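Long-range contacts in esterase YbfF (Escherichia coli, PDB 3BF7), which probably hydrolyses ester and thioester bonds as an alpha/beta hydrolase whose substrate crevice lies between the core domain and a helical cap: residues Ser56-Val61 against Arg172-Val177; Ala83-His88 against Asp104-Leu109; Leu98-Pro103 against Lys190-Asp195; Phe128-Ala133 against Ala147-His152. The protein carries 1 engineered substitution. All blocks are in the same frame, centred on the assembly; numbering follows the deposited sequence.

Overall arrangement
The four contacts sample both parts of an alpha/beta hydrolase: the central sheet with its flanking helices, and the helical cap inserted after strand 106-112. Contact 2 pairs neighbouring strands 83-88 and 106-112; contact 3 lies about 11 Å from it, centre to centre, and touches it through helix 90-101, which links those strands. Contact 4 joins two cap helices, its centre about 38 Å from that of contact 3, across the chain's centre. Contact 1 ties the loop after strand 45-48 to helix 175-180 and meets contact 4 where Phe-173 and Val-175 pack on Ile-131. Along the chain, contacts 2 and 4 follow one another within the span bridged by contact 1, which probably brings core and cap together.

Contact 1 (Ser56-Val61 against Arg172-Val177); sequences SPREPV and RFNVPV
Arg-58 carries the polar part of this surface contact between a loop and the start of helix 175-180. With CG anti to its carbonyl carbon (chi1 -82°) and bends at chi2 and chi3, the side chain doubles back, so that NE and NH2 both hold Ser-56 O in the guanidinium plane; NE to Ser-56 O is 2.9 Å. The far end then bonds across to Arg-172 O, from NH1 at 2.9 Å and N-H...O 145°, near the guanidinium plane, with a longer, weak bond from NH2. Two carbonyls thus fix the rotation of the group and probably stabilise its charge.

Packing contacts continue from Arg-58 toward Pro-60. Arg-58 and Asn-174 run antiparallel alongside one another, guanidinium and amide only 11° from parallel, and Arg-58 CG comes within 3.3 Å of Asn-174 ND2. Val-177 CG1 rests 3.5 Å from Glu-59 O, while its CG2 faces Pro-60 CA.

Asn-174, the N-cap residue of helix 175-180, also bonds through its backbone to Asn-52. A core loop of the alpha/beta hydrolase fold, between strand 45-48 and helix 64-78, thus meets the entry of a helix that probably belongs to the cap, while Phe-173 and Val-175 pack on Ile-131 of helix 125-136.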
loop_
_atom_site.group_PDB
_atom_site.type_symbol
_atom_site.label_atom_id
_atom_site.label_comp_id
_atom_site.label_asym_id
_atom_site.label_seq_id
_atom_site.Cartn_x
_atom_site.Cartn_y
_atom_site.Cartn_z
ATOM N N SER A 56 11.809 -4.997 -6.239
ATOM C CA SER A 56 11.466 -4.274 -7.457
ATOM C C SER A 56 12.646 -3.366 -7.801
ATOM O O SER A 56 13.512 -3.106 -6.962
ATOM C CB SER A 56 10.199 -3.436 -7.270
ATOM O OG SER A 56 9.067 -4.163 -7.713
ATOM N N PRO A 57 12.704 -2.877 -9.044
ATOM C CA PRO A 57 13.806 -2.000 -9.450
ATOM C C PRO A 57 13.874 -0.697 -8.657
ATOM O O PRO A 57 12.879 -0.257 -8.063
ATOM C CB PRO A 57 13.517 -1.742 -10.928
ATOM C CG PRO A 57 12.770 -2.973 -11.356
ATOM C CD PRO A 57 11.834 -3.190 -10.190
ATOM N N ARG A 58 15.060 -0.093 -8.650
ATOM C CA ARG A 58 15.295 1.183 -7.977
ATOM C C ARG A 58 15.257 2.277 -9.026
ATOM O O ARG A 58 15.703 2.088 -10.160
ATOM C CB ARG A 58 16.669 1.226 -7.303
ATOM C CG ARG A 58 16.771 0.563 -5.939
ATOM C CD ARG A 58 16.877 -0.936 -6.055
ATOM N NE ARG A 58 15.639 -1.597 -5.665
ATOM C CZ ARG A 58 15.233 -1.750 -4.410
ATOM N NH1 ARG A 58 15.967 -1.285 -3.406
ATOM N NH2 ARG A 58 14.094 -2.377 -4.156
ATOM N N GLU A 59 14.751 3.434 -8.623
ATOM C CA GLU A 59 14.629 4.587 -9.501
ATOM C C GLU A 59 14.612 5.832 -8.622
ATOM O O GLU A 59 13.946 5.846 -7.599
ATOM C CB GLU A 59 13.332 4.451 -10.272
ATOM C CG GLU A 59 13.413 3.433 -11.368
ATOM C CD GLU A 59 14.447 3.761 -12.409
ATOM O OE1 GLU A 59 14.538 4.919 -12.850
ATOM O OE2 GLU A 59 15.164 2.843 -12.811
ATOM N N PRO A 60 15.360 6.880 -8.988
ATOM C CA PRO A 60 15.373 8.091 -8.164
ATOM C C PRO A 60 14.056 8.850 -8.113
ATOM O O PRO A 60 13.841 9.668 -7.213
ATOM C CB PRO A 60 16.491 8.935 -8.778
ATOM C CG PRO A 60 17.397 7.929 -9.368
ATOM C CD PRO A 60 16.435 6.925 -9.981
ATOM N N VAL A 61 13.187 8.606 -9.090
ATOM C CA VAL A 61 11.888 9.270 -9.141
ATOM C C VAL A 61 10.842 8.502 -8.343
ATOM O O VAL A 61 10.670 7.287 -8.510
ATOM C CB VAL A 61 11.389 9.405 -10.597
ATOM C CG1 VAL A 61 9.979 9.996 -10.619
ATOM C CG2 VAL A 61 12.338 10.297 -11.384
ATOM N N ARG A 172 15.804 -3.850 2.138
ATOM C CA ARG A 172 15.285 -4.122 0.804
ATOM C C ARG A 172 14.839 -2.834 0.120
ATOM O O ARG A 172 14.945 -2.707 -1.102
ATOM C CB ARG A 172 14.119 -5.115 0.882
ATOM C CG ARG A 172 14.548 -6.577 1.051
ATOM C CD ARG A 172 15.145 -7.104 -0.246
ATOM N NE ARG A 172 15.902 -8.349 -0.108
ATOM C CZ ARG A 172 15.386 -9.572 -0.200
ATOM N NH1 ARG A 172 14.091 -9.747 -0.427
ATOM N NH2 ARG A 172 16.181 -10.630 -0.099
ATOM N N PHE A 173 14.337 -1.880 0.901
ATOM C CA PHE A 173 13.902 -0.621 0.313
ATOM C C PHE A 173 15.067 0.349 0.111
ATOM O O PHE A 173 16.105 0.250 0.770
ATOM C CB PHE A 173 12.756 0.014 1.128
ATOM C CG PHE A 173 12.921 -0.072 2.622
ATOM C CD1 PHE A 173 13.947 0.604 3.268
ATOM C CD2 PHE A 173 12.019 -0.809 3.387
ATOM C CE1 PHE A 173 14.068 0.556 4.659
ATOM C CE2 PHE A 173 12.133 -0.862 4.773
ATOM C CZ PHE A 173 13.160 -0.180 5.408
ATOM N N ASN A 174 14.882 1.271 -0.828
ATOM C CA ASN A 174 15.890 2.260 -1.218
ATOM C C ASN A 174 15.825 3.479 -0.303
ATOM O O ASN A 174 15.179 4.477 -0.628
ATOM C CB ASN A 174 15.621 2.666 -2.668
ATOM C CG ASN A 174 16.764 3.432 -3.289
ATOM O OD1 ASN A 174 17.692 3.857 -2.605
ATOM N ND2 ASN A 174 16.696 3.618 -4.600
ATOM N N VAL A 175 16.521 3.407 0.825
ATOM C CA VAL A 175 16.478 4.474 1.814
ATOM C C VAL A 175 16.788 5.893 1.333
ATOM O O VAL A 175 16.012 6.811 1.593
ATOM C CB VAL A 175 17.368 4.129 3.032
ATOM C CG1 VAL A 175 17.223 5.198 4.106
ATOM C CG2 VAL A 175 16.968 2.765 3.589
ATOM N N PRO A 176 17.909 6.100 0.620
ATOM C CA PRO A 176 18.213 7.461 0.161
ATOM C C PRO A 176 17.124 8.083 -0.711
ATOM O O PRO A 176 16.842 9.275 -0.608
ATOM C CB PRO A 176 19.524 7.284 -0.601
ATOM C CG PRO A 176 20.172 6.139 0.110
ATOM C CD PRO A 176 19.019 5.183 0.305
ATOM N N VAL A 177 16.517 7.275 -1.574
ATOM C CA VAL A 177 15.470 7.772 -2.454
ATOM C C VAL A 177 14.171 8.027 -1.697
ATOM O O VAL A 177 13.496 9.027 -1.943
ATOM C CB VAL A 177 15.224 6.797 -3.628
ATOM C CG1 VAL A 177 14.001 7.227 -4.423
ATOM C CG2 VAL A 177 16.449 6.780 -4.538
#

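Contact 2 (Ala83-His88 against Asp104-Leu109); sequences ATFIGH and DRIDKL
Strands 83-88 and 106-112 pair in parallel as the two strands of a beta-alpha-beta crossover, joined by helix 90-101, in the central sheet of the alpha/beta hydrolase fold. Ala-83 pairs with Ile-106 and Phe-85 with Leu-109; the register slips by one residue between them, a beta bulge where the chain turns at Asp-107. Ala-83 N bonds to Arg-105 O, Asp-107 N returns to Ala-83 O at 2.8 Å, and Phe-85 N reaches Lys-108 O at 3.0 Å.

Phe-85 and Ile-106 share one face of the sheet. Phe-85 CG stands anti to its carbonyl carbon (chi1 -74°), bringing the CD2 and CE2 side of the ring to Ile-106, whose side chain crosses at about a right angle; Phe-85 CD2 lies 4.0 Å from Ile-106 CG1. Arg-105 O sits in plane at the ring's edge. Leu-98 of helix 90-101 touches both side chains.

Thr-84 and Lys-108 extend in the same direction, side chain beside side chain. Thr-84 CG2 is anti to the backbone N and lies by Lys-108 O and CB, which puts OG1 over the bulge. Beyond CG the lysine is extended and carries NZ to a salt bridge with Asp-254, while Asp-107 OD2 bonds to Ser-17 OG. At the bulge itself, Lys-108 N gives a weak bond to Thr-84 OG1, 3.3 Å long with N-H...O 155°.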
loop_
_atom_site.group_PDB
_atom_site.type_symbol
_atom_site.label_atom_id
_atom_site.label_comp_id
_atom_site.label_asym_id
_atom_site.label_seq_id
_atom_site.Cartn_x
_atom_site.Cartn_y
_atom_site.Cartn_z
ATOM N N ALA A 83 -8.157 -4.943 -13.810
ATOM C CA ALA A 83 -8.057 -5.597 -12.516
ATOM C C ALA A 83 -8.623 -4.737 -11.406
ATOM O O ALA A 83 -8.781 -3.527 -11.553
ATOM C CB ALA A 83 -6.598 -5.922 -12.208
ATOM N N THR A 84 -8.956 -5.391 -10.302
ATOM C CA THR A 84 -9.433 -4.701 -9.116
ATOM C C THR A 84 -8.146 -4.421 -8.350
ATOM O O THR A 84 -7.255 -5.270 -8.297
ATOM C CB THR A 84 -10.371 -5.605 -8.301
ATOM O OG1 THR A 84 -11.653 -5.627 -8.938
ATOM C CG2 THR A 84 -10.523 -5.107 -6.867
ATOM N N PHE A 85 -8.038 -3.228 -7.778
ATOM C CA PHE A 85 -6.843 -2.836 -7.044
ATOM C C PHE A 85 -7.133 -2.547 -5.583
ATOM O O PHE A 85 -8.102 -1.857 -5.257
ATOM C CB PHE A 85 -6.230 -1.586 -7.676
ATOM C CG PHE A 85 -5.520 -1.845 -8.973
ATOM C CD1 PHE A 85 -4.141 -2.036 -8.995
ATOM C CD2 PHE A 85 -6.221 -1.897 -10.174
ATOM C CE1 PHE A 85 -3.472 -2.275 -10.193
ATOM C CE2 PHE A 85 -5.560 -2.139 -11.377
ATOM C CZ PHE A 85 -4.182 -2.325 -11.383
ATOM N N ILE A 86 -6.276 -3.072 -4.714
ATOM C CA ILE A 86 -6.387 -2.861 -3.275
ATOM C C ILE A 86 -5.029 -2.337 -2.814
ATOM O O ILE A 86 -4.015 -3.020 -2.959
ATOM C CB ILE A 86 -6.697 -4.180 -2.529
ATOM C CG1 ILE A 86 -8.026 -4.757 -3.025
ATOM C CG2 ILE A 86 -6.741 -3.936 -1.026
ATOM C CD1 ILE A 86 -8.411 -6.084 -2.388
ATOM N N GLY A 87 -5.003 -1.125 -2.272
ATOM C CA GLY A 87 -3.741 -0.565 -1.834
ATOM C C GLY A 87 -3.788 0.028 -0.445
ATOM O O GLY A 87 -4.787 0.639 -0.042
ATOM N N HIS A 88 -2.702 -0.166 0.296
ATOM C CA HIS A 88 -2.582 0.376 1.640
ATOM C C HIS A 88 -1.686 1.612 1.640
ATOM O O HIS A 88 -0.563 1.574 1.127
ATOM C CB HIS A 88 -1.970 -0.652 2.593
ATOM C CG HIS A 88 -1.687 -0.103 3.957
ATOM N ND1 HIS A 88 -0.421 -0.068 4.501
ATOM C CD2 HIS A 88 -2.510 0.452 4.880
ATOM C CE1 HIS A 88 -0.477 0.487 5.701
ATOM N NE2 HIS A 88 -1.732 0.812 5.953
ATOM N N ASP A 104 -9.579 2.764 -17.505
ATOM C CA ASP A 104 -10.095 1.559 -18.146
ATOM C C ASP A 104 -9.394 0.278 -17.698
ATOM O O ASP A 104 -9.858 -0.824 -17.996
ATOM C CB ASP A 104 -10.010 1.687 -19.670
ATOM C CG ASP A 104 -10.854 2.830 -20.206
ATOM O OD1 ASP A 104 -11.989 3.011 -19.718
ATOM O OD2 ASP A 104 -10.387 3.541 -21.119
ATOM N N ARG A 105 -8.285 0.417 -16.979
ATOM C CA ARG A 105 -7.548 -0.752 -16.511
ATOM C C ARG A 105 -7.960 -1.152 -15.095
ATOM O O ARG A 105 -7.459 -2.139 -14.553
ATOM C CB ARG A 105 -6.038 -0.484 -16.551
ATOM C CG ARG A 105 -5.508 -0.027 -17.912
ATOM C CD ARG A 105 -5.835 -1.018 -19.029
ATOM N NE ARG A 105 -5.085 -2.269 -18.928
ATOM C CZ ARG A 105 -3.813 -2.417 -19.289
ATOM N NH1 ARG A 105 -3.131 -1.391 -19.778
ATOM N NH2 ARG A 105 -3.224 -3.599 -19.168
ATOM N N ILE A 106 -8.881 -0.393 -14.504
ATOM C CA ILE A 106 -9.351 -0.663 -13.146
ATOM C C ILE A 106 -10.821 -1.073 -13.094
ATOM O O ILE A 106 -11.669 -0.481 -13.768
ATOM C CB ILE A 106 -9.203 0.580 -12.243
ATOM C CG1 ILE A 106 -7.772 1.108 -12.302
ATOM C CG2 ILE A 106 -9.573 0.229 -10.805
ATOM C CD1 ILE A 106 -7.587 2.428 -11.582
ATOM N N ASP A 107 -11.115 -2.087 -12.290
ATOM C CA ASP A 107 -12.480 -2.556 -12.103
ATOM C C ASP A 107 -12.931 -1.899 -10.802
ATOM O O ASP A 107 -13.496 -0.806 -10.814
ATOM C CB ASP A 107 -12.514 -4.080 -11.968
ATOM C CG ASP A 107 -13.927 -4.631 -11.940
ATOM O OD1 ASP A 107 -14.880 -3.825 -11.894
ATOM O OD2 ASP A 107 -14.083 -5.868 -11.960
ATOM N N LYS A 108 -12.666 -2.560 -9.679
ATOM C CA LYS A 108 -13.018 -2.001 -8.380
ATOM C C LYS A 108 -11.764 -1.466 -7.689
ATOM O O LYS A 108 -10.638 -1.787 -8.090
ATOM C CB LYS A 108 -13.727 -3.049 -7.523
ATOM C CG LYS A 108 -15.082 -3.433 -8.104
ATOM C CD LYS A 108 -15.950 -4.170 -7.105
ATOM C CE LYS A 108 -17.344 -4.392 -7.670
ATOM N NZ LYS A 108 -18.263 -4.974 -6.658
ATOM N N LEU A 109 -11.961 -0.651 -6.655
ATOM C CA LEU A 109 -10.852 -0.025 -5.951
ATOM C C LEU A 109 -11.054 0.027 -4.446
ATOM O O LEU A 109 -12.114 0.431 -3.969
ATOM C CB LEU A 109 -10.656 1.400 -6.491
ATOM C CG LEU A 109 -9.538 2.289 -5.933
ATOM C CD1 LEU A 109 -9.264 3.409 -6.919
ATOM C CD2 LEU A 109 -9.914 2.859 -4.573
#

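Contact 3 (Leu98-Pro103 against Lys190-Asp195); sequences LTALAP and KIPAWD
Thr-99, near the end of helix 90-101, presses onto one face of the Trp-194 indole, and here the contact is tightest. Its CB makes a CH-pi contact with the five-membered ring, 3.7 Å from the centroid and 18° off the normal, while CG2 lies over the centre of the whole ring system. The two side chains cross at about a right angle. Trp-194 CG is anti to its backbone N (chi1 -170°), which swings the indole toward the helix. Thr-99 OG1 occupies the crowded position between the backbone N and the carbonyl carbon (chi1 68°), turned from the ring centre toward Ile-191, whose CD1 is 3.5 Å away; this hydroxyl also bonds to Met-96 O one turn earlier.

In the alpha/beta hydrolase fold this helix packs on the central sheet, and the loop 190-195 precedes the next strand, 198-201. Trp-194 also touches Leu-109 of strand 106-112, so the indole contacts both the helix and the sheet, with Phe-221 as a further neighbour.

Toward the exposed side the packing thins. Ala-100 CB, on the outer side of the helix, meets Ile-191 CB at 3.8 Å and Pro-192 CD at 3.9 Å, small apolar touches. Water links the two segments: one molecule, between the buried Thr-99 and the exposed Pro-192, donates to both Thr-99 OG1 and Pro-192 O, the latter at 2.7 Å. At the indole edge Pro-103 CB lies near the ring plane, and a second water accepts from Trp-194 NE1 at 2.9 Å while donating to Pro-103 O.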
loop_
_atom_site.group_PDB
_atom_site.type_symbol
_atom_site.label_atom_id
_atom_site.label_comp_id
_atom_site.label_asym_id
_atom_site.label_seq_id
_atom_site.Cartn_x
_atom_site.Cartn_y
_atom_site.Cartn_z
ATOM N N LEU A 98 -3.928 5.815 -10.300
ATOM C CA LEU A 98 -4.158 5.025 -11.501
ATOM C C LEU A 98 -5.509 5.359 -12.130
ATOM O O LEU A 98 -5.662 5.267 -13.347
ATOM C CB LEU A 98 -4.087 3.529 -11.181
ATOM C CG LEU A 98 -4.313 2.576 -12.365
ATOM C CD1 LEU A 98 -3.257 2.803 -13.439
ATOM C CD2 LEU A 98 -4.268 1.138 -11.870
ATOM N N THR A 99 -6.490 5.752 -11.319
ATOM C CA THR A 99 -7.798 6.089 -11.878
ATOM C C THR A 99 -7.710 7.286 -12.820
ATOM O O THR A 99 -8.511 7.411 -13.745
ATOM C CB THR A 99 -8.860 6.416 -10.787
ATOM O OG1 THR A 99 -8.519 7.637 -10.119
ATOM C CG2 THR A 99 -8.963 5.284 -9.780
ATOM N N ALA A 100 -6.739 8.164 -12.587
ATOM C CA ALA A 100 -6.568 9.341 -13.429
ATOM C C ALA A 100 -5.734 9.027 -14.665
ATOM O O ALA A 100 -5.952 9.600 -15.733
ATOM C CB ALA A 100 -5.913 10.462 -12.630
ATOM N N LEU A 101 -4.789 8.106 -14.521
ATOM C CA LEU A 101 -3.904 7.744 -15.622
ATOM C C LEU A 101 -4.491 6.746 -16.617
ATOM O O LEU A 101 -4.397 6.952 -17.829
ATOM C CB LEU A 101 -2.585 7.190 -15.067
ATOM C CG LEU A 101 -1.488 6.923 -16.100
ATOM C CD1 LEU A 101 -1.071 8.234 -16.749
ATOM C CD2 LEU A 101 -0.296 6.264 -15.426
ATOM N N ALA A 102 -5.089 5.672 -16.112
ATOM C CA ALA A 102 -5.660 4.642 -16.979
ATOM C C ALA A 102 -6.887 4.010 -16.334
ATOM O O ALA A 102 -6.869 2.842 -15.943
ATOM C CB ALA A 102 -4.611 3.575 -17.266
ATOM N N PRO A 103 -7.983 4.774 -16.232
ATOM C CA PRO A 103 -9.219 4.271 -15.623
ATOM C C PRO A 103 -9.776 2.976 -16.209
ATOM O O PRO A 103 -10.373 2.176 -15.489
ATOM C CB PRO A 103 -10.185 5.447 -15.780
ATOM C CG PRO A 103 -9.687 6.135 -17.017
ATOM C CD PRO A 103 -8.192 6.111 -16.814
ATOM N N LYS A 190 -3.628 16.292 -6.966
ATOM C CA LYS A 190 -5.072 16.156 -7.129
ATOM C C LYS A 190 -5.442 15.551 -8.476
ATOM O O LYS A 190 -4.839 15.868 -9.505
ATOM C CB LYS A 190 -5.765 17.508 -6.952
ATOM C CG LYS A 190 -5.832 17.982 -5.507
ATOM C CD LYS A 190 -6.649 19.260 -5.392
ATOM C CE LYS A 190 -6.857 19.662 -3.940
ATOM N NZ LYS A 190 -5.573 19.934 -3.244
ATOM N N ILE A 191 -6.441 14.676 -8.461
ATOM C CA ILE A 191 -6.888 14.003 -9.670
ATOM C C ILE A 191 -8.339 14.317 -9.995
ATOM O O ILE A 191 -9.083 14.799 -9.143
ATOM C CB ILE A 191 -6.761 12.466 -9.527
ATOM C CG1 ILE A 191 -7.664 11.964 -8.394
ATOM C CG2 ILE A 191 -5.311 12.089 -9.260
ATOM C CD1 ILE A 191 -7.705 10.448 -8.261
ATOM N N PRO A 192 -8.755 14.058 -11.246
ATOM C CA PRO A 192 -10.141 14.316 -11.641
ATOM C C PRO A 192 -11.031 13.303 -10.926
ATOM O O PRO A 192 -10.561 12.253 -10.484
ATOM C CB PRO A 192 -10.123 14.084 -13.150
ATOM C CG PRO A 192 -8.709 14.391 -13.534
ATOM C CD PRO A 192 -7.929 13.742 -12.423
ATOM N N ALA A 193 -12.315 13.612 -10.821
ATOM C CA ALA A 193 -13.243 12.713 -10.158
ATOM C C ALA A 193 -13.342 11.374 -10.881
ATOM O O ALA A 193 -13.344 11.314 -12.114
ATOM C CB ALA A 193 -14.620 13.360 -10.080
ATOM N N TRP A 194 -13.404 10.301 -10.097
ATOM C CA TRP A 194 -13.564 8.954 -10.636
ATOM C C TRP A 194 -15.003 8.599 -10.254
ATOM O O TRP A 194 -15.300 8.329 -9.086
ATOM C CB TRP A 194 -12.573 7.988 -9.984
ATOM C CG TRP A 194 -12.505 6.640 -10.646
ATOM C CD1 TRP A 194 -12.180 6.377 -11.948
ATOM C CD2 TRP A 194 -12.713 5.368 -10.023
ATOM N NE1 TRP A 194 -12.168 5.023 -12.172
ATOM C CE2 TRP A 194 -12.492 4.378 -11.007
ATOM C CE3 TRP A 194 -13.064 4.969 -8.727
ATOM C CZ2 TRP A 194 -12.607 3.011 -10.734
ATOM C CZ3 TRP A 194 -13.178 3.610 -8.455
ATOM C CH2 TRP A 194 -12.950 2.647 -9.457
ATOM N N ASP A 195 -15.894 8.624 -11.242
ATOM C CA ASP A 195 -17.312 8.364 -11.011
ATOM C C ASP A 195 -17.700 6.895 -10.933
ATOM O O ASP A 195 -18.517 6.409 -11.719
ATOM C CB ASP A 195 -18.150 9.071 -12.082
ATOM C CG ASP A 195 -18.063 10.582 -11.982
ATOM O OD1 ASP A 195 -18.292 11.117 -10.881
ATOM O OD2 ASP A 195 -17.772 11.239 -13.004
HETATM O O HOH W 1 -9.308 10.074 -11.547
HETATM O O HOH W 2 -12.603 3.041 -14.247
#

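Contact 4 (Phe128-Ala133 against Ala147-His152); sequences FAAINA and AIMRQH
One face of the His-152 imidazole lies against helix 125-136: Ala-130 CA and Ala-129 O both stand 3.8 Å above the ring plane, offset toward its rim. Ala-130 CA makes the CH-pi contact, 4.0 Å from the ring centroid and 18° off the normal. At the edge, in plane, is Ile-148 O, toward which His-152 ND1 directs a weak bond 3.5 Å long but fairly straight, N-H...O 164°. Ala-133 CB approaches obliquely, 3.5 Å from His-152 CE1, and Ala-129 CB meets the His-152 CD2 side.

Torsions place the ring there. His-152 CG is anti to its carbonyl carbon, and chi2 of 78° turns the imidazole face to the helix, with ND1 aimed back at its own segment. The weak bond to Ile-148 O would help to hold that rotation.

The three alanines under and around the ring have short side chains, and the backbones come close, Ala-130 CA to Met-149 CA being 5.0 Å. Ile-148 CG2, anti to its backbone N, touches Ala-133 CB at 3.8 Å. Met-149 bends at chi3, bringing CE to Ala-130 CB; its side chain also packs on Ile-159 and Leu-162 of helix 156-163.

Here helix 125-136 is packed by the end of helix 142-149 and the turn after it, within what the position after strand 106-112 suggests is the helical cap over the alpha/beta hydrolase core.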
loop_
_atom_site.group_PDB
_atom_site.type_symbol
_atom_site.label_atom_id
_atom_site.label_comp_id
_atom_site.label_asym_id
_atom_site.label_seq_id
_atom_site.Cartn_x
_atom_site.Cartn_y
_atom_site.Cartn_z
ATOM N N PHE A 128 13.212 6.693 10.003
ATOM C CA PHE A 128 14.410 6.854 9.179
ATOM C C PHE A 128 15.657 6.806 10.066
ATOM O O PHE A 128 16.672 6.226 9.686
ATOM C CB PHE A 128 14.375 8.187 8.422
ATOM C CG PHE A 128 13.675 8.123 7.087
ATOM C CD1 PHE A 128 14.259 7.462 6.006
ATOM C CD2 PHE A 128 12.453 8.760 6.899
ATOM C CE1 PHE A 128 13.633 7.443 4.755
ATOM C CE2 PHE A 128 11.820 8.746 5.655
ATOM C CZ PHE A 128 12.413 8.088 4.581
ATOM N N ALA A 129 15.579 7.418 11.246
ATOM C CA ALA A 129 16.711 7.425 12.170
ATOM C C ALA A 129 17.045 6.001 12.617
ATOM O O ALA A 129 18.216 5.627 12.716
ATOM C CB ALA A 129 16.393 8.298 13.381
ATOM N N ALA A 130 16.011 5.211 12.889
ATOM C CA ALA A 130 16.194 3.827 13.316
ATOM C C ALA A 130 16.817 3.002 12.193
ATOM O O ALA A 130 17.724 2.199 12.424
ATOM C CB ALA A 130 14.855 3.227 13.724
ATOM N N ILE A 131 16.314 3.198 10.978
ATOM C CA ILE A 131 16.819 2.491 9.809
ATOM C C ILE A 131 18.298 2.809 9.599
ATOM O O ILE A 131 19.115 1.911 9.377
ATOM C CB ILE A 131 16.002 2.891 8.553
ATOM C CG1 ILE A 131 14.609 2.261 8.636
ATOM C CG2 ILE A 131 16.724 2.467 7.280
ATOM C CD1 ILE A 131 13.636 2.771 7.598
ATOM N N ASN A 132 18.646 4.087 9.690
ATOM C CA ASN A 132 20.030 4.503 9.501
ATOM C C ASN A 132 20.939 3.993 10.615
ATOM O O ASN A 132 22.091 3.634 10.366
ATOM C CB ASN A 132 20.116 6.029 9.407
ATOM C CG ASN A 132 21.531 6.518 9.156
ATOM O OD1 ASN A 132 22.314 6.701 10.089
ATOM N ND2 ASN A 132 21.870 6.721 7.888
ATOM N N ALA A 133 20.421 3.950 11.838
ATOM C CA ALA A 133 21.204 3.470 12.971
ATOM C C ALA A 133 21.556 2.000 12.761
ATOM O O ALA A 133 22.667 1.566 13.068
ATOM C CB ALA A 133 20.421 3.648 14.267
ATOM N N ALA A 147 17.054 -4.789 18.310
ATOM C CA ALA A 147 17.597 -4.204 19.532
ATOM C C ALA A 147 17.941 -2.734 19.328
ATOM O O ALA A 147 17.704 -1.901 20.201
ATOM C CB ALA A 147 18.836 -4.978 19.976
ATOM N N ILE A 148 18.502 -2.419 18.166
ATOM C CA ILE A 148 18.873 -1.046 17.850
ATOM C C ILE A 148 17.641 -0.187 17.594
ATOM O O ILE A 148 17.542 0.938 18.083
ATOM C CB ILE A 148 19.781 -0.995 16.607
ATOM C CG1 ILE A 148 21.100 -1.703 16.912
ATOM C CG2 ILE A 148 20.023 0.450 16.187
ATOM C CD1 ILE A 148 22.020 -1.800 15.730
ATOM N N MET A 149 16.698 -0.726 16.832
ATOM C CA MET A 149 15.488 0.011 16.503
ATOM C C MET A 149 14.633 0.350 17.715
ATOM O O MET A 149 13.959 1.380 17.731
ATOM C CB MET A 149 14.680 -0.775 15.477
ATOM C CG MET A 149 15.461 -0.998 14.197
ATOM S SD MET A 149 14.528 -1.831 12.922
ATOM C CE MET A 149 13.659 -0.445 12.176
ATOM N N ARG A 150 14.662 -0.507 18.730
ATOM C CA ARG A 150 13.879 -0.259 19.934
ATOM C C ARG A 150 14.413 0.950 20.695
ATOM O O ARG A 150 13.759 1.452 21.605
ATOM C CB ARG A 150 13.883 -1.486 20.849
ATOM C CG ARG A 150 13.222 -2.709 20.241
ATOM C CD ARG A 150 12.887 -3.751 21.298
ATOM N NE ARG A 150 12.293 -4.943 20.699
ATOM C CZ ARG A 150 12.991 -5.959 20.200
ATOM N NH1 ARG A 150 14.316 -5.937 20.235
ATOM N NH2 ARG A 150 12.362 -6.988 19.651
ATOM N N GLN A 151 15.600 1.413 20.315
ATOM C CA GLN A 151 16.211 2.574 20.957
ATOM C C GLN A 151 15.670 3.853 20.325
ATOM O O GLN A 151 15.903 4.955 20.827
ATOM C CB GLN A 151 17.733 2.523 20.799
ATOM C CG GLN A 151 18.357 1.222 21.287
ATOM C CD GLN A 151 19.862 1.178 21.096
ATOM O OE1 GLN A 151 20.503 0.164 21.381
ATOM N NE2 GLN A 151 20.435 2.276 20.616
ATOM N N HIS A 152 14.943 3.693 19.220
ATOM C CA HIS A 152 14.364 4.820 18.494
ATOM C C HIS A 152 12.843 4.774 18.449
ATOM O O HIS A 152 12.182 5.813 18.440
ATOM C CB HIS A 152 14.858 4.839 17.045
ATOM C CG HIS A 152 16.305 5.180 16.896
ATOM N ND1 HIS A 152 17.317 4.274 17.127
ATOM C CD2 HIS A 152 16.909 6.337 16.540
ATOM C CE1 HIS A 152 18.483 4.859 16.917
ATOM N NE2 HIS A 152 18.263 6.111 16.561
#